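Local coordinates for protein putative creatinine amidohydrolase (PDB 3LUB) that binds two zinc ions and is probably a creatininase-family hydrolase acting on carbon-nitrogen bonds of linear amides, at residues I45-E53 with E168-L179. Numbering follows the deposited sequence.
With ZN (zinc ion), chain B.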
loop_
_atom_site.group_PDB
_atom_site.type_symbol
_atom_site.label_atom_id
_atom_site.label_comp_id
_atom_site.label_asym_id
_atom_site.label_seq_id
_atom_site.Cartn_x
_atom_site.Cartn_y
_atom_site.Cartn_z
ATOM N N ILE F 45 27.713 -6.133 10.591
ATOM C CA ILE F 45 28.881 -5.945 11.435
ATOM C C ILE F 45 29.973 -5.141 10.739
ATOM O O ILE F 45 30.496 -4.206 11.318
ATOM C CB ILE F 45 29.485 -7.287 11.880
ATOM C CG1 ILE F 45 28.531 -8.022 12.834
ATOM C CG2 ILE F 45 30.822 -7.074 12.533
ATOM C CD1 ILE F 45 28.759 -9.518 13.005
ATOM N N LEU F 46 30.317 -5.512 9.510
ATOM C CA LEU F 46 31.420 -4.880 8.803
ATOM C C LEU F 46 31.216 -3.395 8.521
ATOM O O LEU F 46 32.090 -2.589 8.864
ATOM C CB LEU F 46 31.746 -5.642 7.526
ATOM C CG LEU F 46 32.321 -7.034 7.812
ATOM C CD1 LEU F 46 32.954 -7.656 6.536
ATOM C CD2 LEU F 46 33.319 -6.945 8.974
ATOM N N PRO F 47 30.068 -3.001 7.917
ATOM C CA PRO F 47 29.861 -1.537 7.768
ATOM C C PRO F 47 29.725 -0.751 9.054
ATOM O O PRO F 47 30.090 0.397 9.097
ATOM C CB PRO F 47 28.564 -1.451 6.949
ATOM C CG PRO F 47 27.919 -2.783 7.048
ATOM C CD PRO F 47 29.004 -3.768 7.241
ATOM N N HIS F 48 29.166 -1.363 10.101
ATOM C CA HIS F 48 29.092 -0.690 11.396
ATOM C C HIS F 48 30.516 -0.369 11.897
ATOM O O HIS F 48 30.828 0.769 12.246
ATOM C CB HIS F 48 28.372 -1.552 12.437
ATOM C CG HIS F 48 28.395 -0.947 13.803
ATOM N ND1 HIS F 48 29.371 -1.236 14.732
ATOM C CD2 HIS F 48 27.600 -0.013 14.370
ATOM C CE1 HIS F 48 29.153 -0.535 15.829
ATOM N NE2 HIS F 48 28.094 0.228 15.629
ATOM N N ASP F 49 31.368 -1.386 11.931
ATOM C CA ASP F 49 32.764 -1.210 12.411
ATOM C C ASP F 49 33.589 -0.232 11.556
ATOM O O ASP F 49 34.270 0.662 12.094
ATOM C CB ASP F 49 33.443 -2.573 12.528
ATOM C CG ASP F 49 32.883 -3.405 13.678
ATOM O OD1 ASP F 49 31.929 -2.931 14.364
ATOM O OD2 ASP F 49 33.366 -4.548 13.878
ATOM N N ILE F 50 33.486 -0.333 10.226
ATOM C CA ILE F 50 34.117 0.653 9.333
ATOM C C ILE F 50 33.612 2.074 9.590
ATOM O O ILE F 50 34.400 3.020 9.707
ATOM C CB ILE F 50 33.925 0.284 7.842
ATOM C CG1 ILE F 50 34.700 -1.012 7.527
ATOM C CG2 ILE F 50 34.330 1.449 6.927
ATOM C CD1 ILE F 50 34.290 -1.683 6.267
ATOM N N ALA F 51 32.301 2.241 9.681
ATOM C CA ALA F 51 31.709 3.579 9.840
ATOM C C ALA F 51 32.079 4.220 11.163
ATOM O O ALA F 51 32.337 5.430 11.224
ATOM C CB ALA F 51 30.172 3.525 9.654
ATOM N N VAL F 52 32.110 3.435 12.232
ATOM C CA VAL F 52 32.548 3.947 13.558
ATOM C C VAL F 52 34.019 4.397 13.496
ATOM O O VAL F 52 34.359 5.508 13.946
ATOM C CB VAL F 52 32.289 2.916 14.690
ATOM C CG1 VAL F 52 33.051 3.271 15.995
ATOM C CG2 VAL F 52 30.824 2.845 14.966
ATOM N N GLU F 53 34.867 3.576 12.882
ATOM C CA GLU F 53 36.273 3.938 12.696
ATOM C C GLU F 53 36.424 5.237 11.886
ATOM O O GLU F 53 37.216 6.057 12.222
ATOM C CB GLU F 53 37.033 2.829 11.988
ATOM C CG GLU F 53 37.961 1.994 12.834
ATOM C CD GLU F 53 39.131 1.441 12.023
ATOM O OE1 GLU F 53 40.108 2.202 11.835
ATOM O OE2 GLU F 53 39.073 0.273 11.558
ATOM N N GLU F 168 35.878 -10.471 2.580
ATOM C CA GLU F 168 34.950 -10.391 3.709
ATOM C C GLU F 168 35.508 -11.175 4.896
ATOM O O GLU F 168 35.355 -10.759 6.050
ATOM C CB GLU F 168 33.552 -10.923 3.350
ATOM C CG GLU F 168 32.557 -9.844 2.964
ATOM C CD GLU F 168 31.114 -10.324 2.867
ATOM O OE1 GLU F 168 30.890 -11.495 2.489
ATOM O OE2 GLU F 168 30.195 -9.486 3.112
ATOM N N THR F 169 36.098 -12.341 4.626
ATOM C CA THR F 169 36.672 -13.145 5.717
ATOM C C THR F 169 37.825 -12.409 6.386
ATOM O O THR F 169 37.899 -12.385 7.601
ATOM C CB THR F 169 37.142 -14.529 5.268
ATOM O OG1 THR F 169 36.059 -15.207 4.619
ATOM C CG2 THR F 169 37.568 -15.330 6.458
ATOM N N SER F 170 38.698 -11.791 5.598
ATOM C CA SER F 170 39.853 -11.076 6.140
ATOM C C SER F 170 39.417 -9.937 7.017
ATOM O O SER F 170 39.978 -9.751 8.081
ATOM C CB SER F 170 40.787 -10.527 5.033
ATOM O OG SER F 170 41.410 -11.572 4.307
ATOM N N VAL F 171 38.441 -9.161 6.553
ATOM C CA VAL F 171 38.012 -7.983 7.290
ATOM C C VAL F 171 37.306 -8.415 8.591
ATOM O O VAL F 171 37.480 -7.783 9.608
ATOM C CB VAL F 171 37.132 -7.059 6.433
ATOM C CG1 VAL F 171 36.679 -5.819 7.247
ATOM C CG2 VAL F 171 37.883 -6.640 5.116
HETATM N N MSE F 172 36.574 -9.529 8.569
HETATM C CA MSE F 172 35.975 -10.081 9.807
HETATM C C MSE F 172 37.089 -10.541 10.752
HETATM O O MSE F 172 37.007 -10.320 11.948
HETATM C CB MSE F 172 35.045 -11.263 9.520
HETATM C CG MSE F 172 34.265 -11.745 10.738
HETATM SE SE MSE F 172 33.098 -10.319 11.540
HETATM C CE MSE F 172 31.707 -10.097 10.143
HETATM N N MSE F 173 38.121 -11.198 10.219
HETATM C CA MSE F 173 39.221 -11.680 11.050
HETATM C C MSE F 173 39.905 -10.533 11.753
HETATM O O MSE F 173 40.333 -10.674 12.903
HETATM C CB MSE F 173 40.222 -12.493 10.244
HETATM C CG MSE F 173 39.738 -13.889 9.896
HETATM SE SE MSE F 173 40.891 -14.749 8.566
HETATM C CE MSE F 173 42.419 -15.493 9.755
ATOM N N HIS F 174 39.978 -9.399 11.076
ATOM C CA HIS F 174 40.551 -8.181 11.655
ATOM C C HIS F 174 39.690 -7.600 12.760
ATOM O O HIS F 174 40.138 -7.432 13.890
ATOM C CB HIS F 174 40.793 -7.161 10.561
ATOM C CG HIS F 174 41.109 -5.793 11.053
ATOM N ND1 HIS F 174 42.221 -5.514 11.811
ATOM C CD2 HIS F 174 40.502 -4.607 10.831
ATOM C CE1 HIS F 174 42.264 -4.220 12.072
ATOM N NE2 HIS F 174 41.230 -3.642 11.485
ATOM N N TYR F 175 38.436 -7.325 12.441
ATOM C CA TYR F 175 37.538 -6.677 13.385
ATOM C C TYR F 175 37.006 -7.602 14.464
ATOM O O TYR F 175 36.893 -7.183 15.585
ATOM C CB TYR F 175 36.341 -6.049 12.643
ATOM C CG TYR F 175 36.636 -4.711 11.998
ATOM C CD1 TYR F 175 37.095 -3.632 12.749
ATOM C CD2 TYR F 175 36.444 -4.526 10.643
ATOM C CE1 TYR F 175 37.360 -2.409 12.149
ATOM C CE2 TYR F 175 36.700 -3.321 10.047
ATOM C CZ TYR F 175 37.142 -2.262 10.808
ATOM O OH TYR F 175 37.383 -1.074 10.180
ATOM N N HIS F 176 36.626 -8.833 14.118
ATOM C CA HIS F 176 36.077 -9.767 15.103
ATOM C C HIS F 176 36.627 -11.172 14.930
ATOM O O HIS F 176 35.923 -12.071 14.522
ATOM C CB HIS F 176 34.547 -9.799 15.037
ATOM C CG HIS F 176 33.903 -8.514 15.453
ATOM N ND1 HIS F 176 33.683 -8.189 16.770
ATOM C CD2 HIS F 176 33.474 -7.458 14.725
ATOM C CE1 HIS F 176 33.120 -6.999 16.834
ATOM N NE2 HIS F 176 33.008 -6.524 15.608
ATOM N N PRO F 177 37.896 -11.370 15.270
ATOM C CA PRO F 177 38.506 -12.690 15.133
ATOM C C PRO F 177 37.793 -13.847 15.874
ATOM O O PRO F 177 37.890 -14.999 15.454
ATOM C CB PRO F 177 39.934 -12.488 15.671
ATOM C CG PRO F 177 39.930 -11.178 16.384
ATOM C CD PRO F 177 38.837 -10.351 15.767
ATOM N N GLU F 178 37.134 -13.519 16.979
ATOM C CA GLU F 178 36.374 -14.464 17.773
ATOM C C GLU F 178 35.102 -14.975 17.065
ATOM O O GLU F 178 34.499 -15.915 17.534
ATOM C CB GLU F 178 35.998 -13.821 19.115
ATOM C CG GLU F 178 34.814 -12.836 19.145
ATOM C CD GLU F 178 35.149 -11.442 18.612
ATOM O OE1 GLU F 178 36.337 -11.170 18.289
ATOM O OE2 GLU F 178 34.206 -10.625 18.512
ATOM N N LEU F 179 34.676 -14.317 15.978
ATOM C CA LEU F 179 33.439 -14.673 15.297
ATOM C C LEU F 179 33.679 -15.575 14.095
ATOM O O LEU F 179 32.725 -16.057 13.490
ATOM C CB LEU F 179 32.661 -13.420 14.874
ATOM C CG LEU F 179 32.060 -12.553 15.982
ATOM C CD1 LEU F 179 31.192 -11.463 15.413
ATOM C CD2 LEU F 179 31.252 -13.369 17.007
HETATM ZN ZN ZN B . 28.487 -10.311 3.057
HETATM O O HOH W 1 35.565 -4.333 16.148
HETATM O O HOH W 2 41.512 -0.817 11.537
HETATM O O HOH W 3 27.845 -10.357 1.071
#
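Tyr175 lays its ring along helix 45-53, with one face against Asp49: CB of Asp49 stands 3.7 Å from the Tyr175 ring centroid and 8° off the ring normal, a CH-pi contact. The opposite face carries CD2 of His174, so the ring is sandwiched. Its hydroxyl reaches one turn further, where OH donates to Glu53 OE2 at 2.6 Å, on the anti side of the carboxylate and well out of its plane, the carboxylate being steeply inclined to the ring. A water that donates to the same Glu53 OE2 also hydrogen-bonds His174 NE2 and so bridges Glu53 and His174, which do not bond directly.

With CG anti to its carbonyl carbon, Asp49 sends its carboxylate beside its own backbone N, between two imidazoles. Its OD2 receives a weak bond from His176 NE2 (2.7 Å, but bent to 122°), while OD1 takes a nearly straight one from His48 ND1. At the other nitrogen of the His176 ring, ND1 donates in the ring plane to Glu178 OE2, which probably fixes the ring's rotation.

Toward the start of both segments, Leu46 makes apolar contacts with Val171 and Met172, its CD2 3.7 Å from CE of selenomethionine Met172. The packing is knobs-into-holes: Leu46 fits among Glu168, Val171, Met172 and Tyr175, and Tyr175 among Leu46, Asp49, Ile50 and Glu53. Ile45, also packed on Met172, divides its branches: CG2 meets His176 CD2 at 3.5 Å, and CD1 meets Leu179 CD1 tip to tip.

Glu168 OE2 binds zinc at 1.9 Å, together with His34 and Asp43, and its OE1 accepts from Ala164 N. The contact thus joins two helices that both contribute to the metal site, their axes crossing at 58°. Helix 226-249 touches Ile50, Val171 and Tyr175, while strand 66-68 of the parallel sheet packs against His48, Ala51 and Val52.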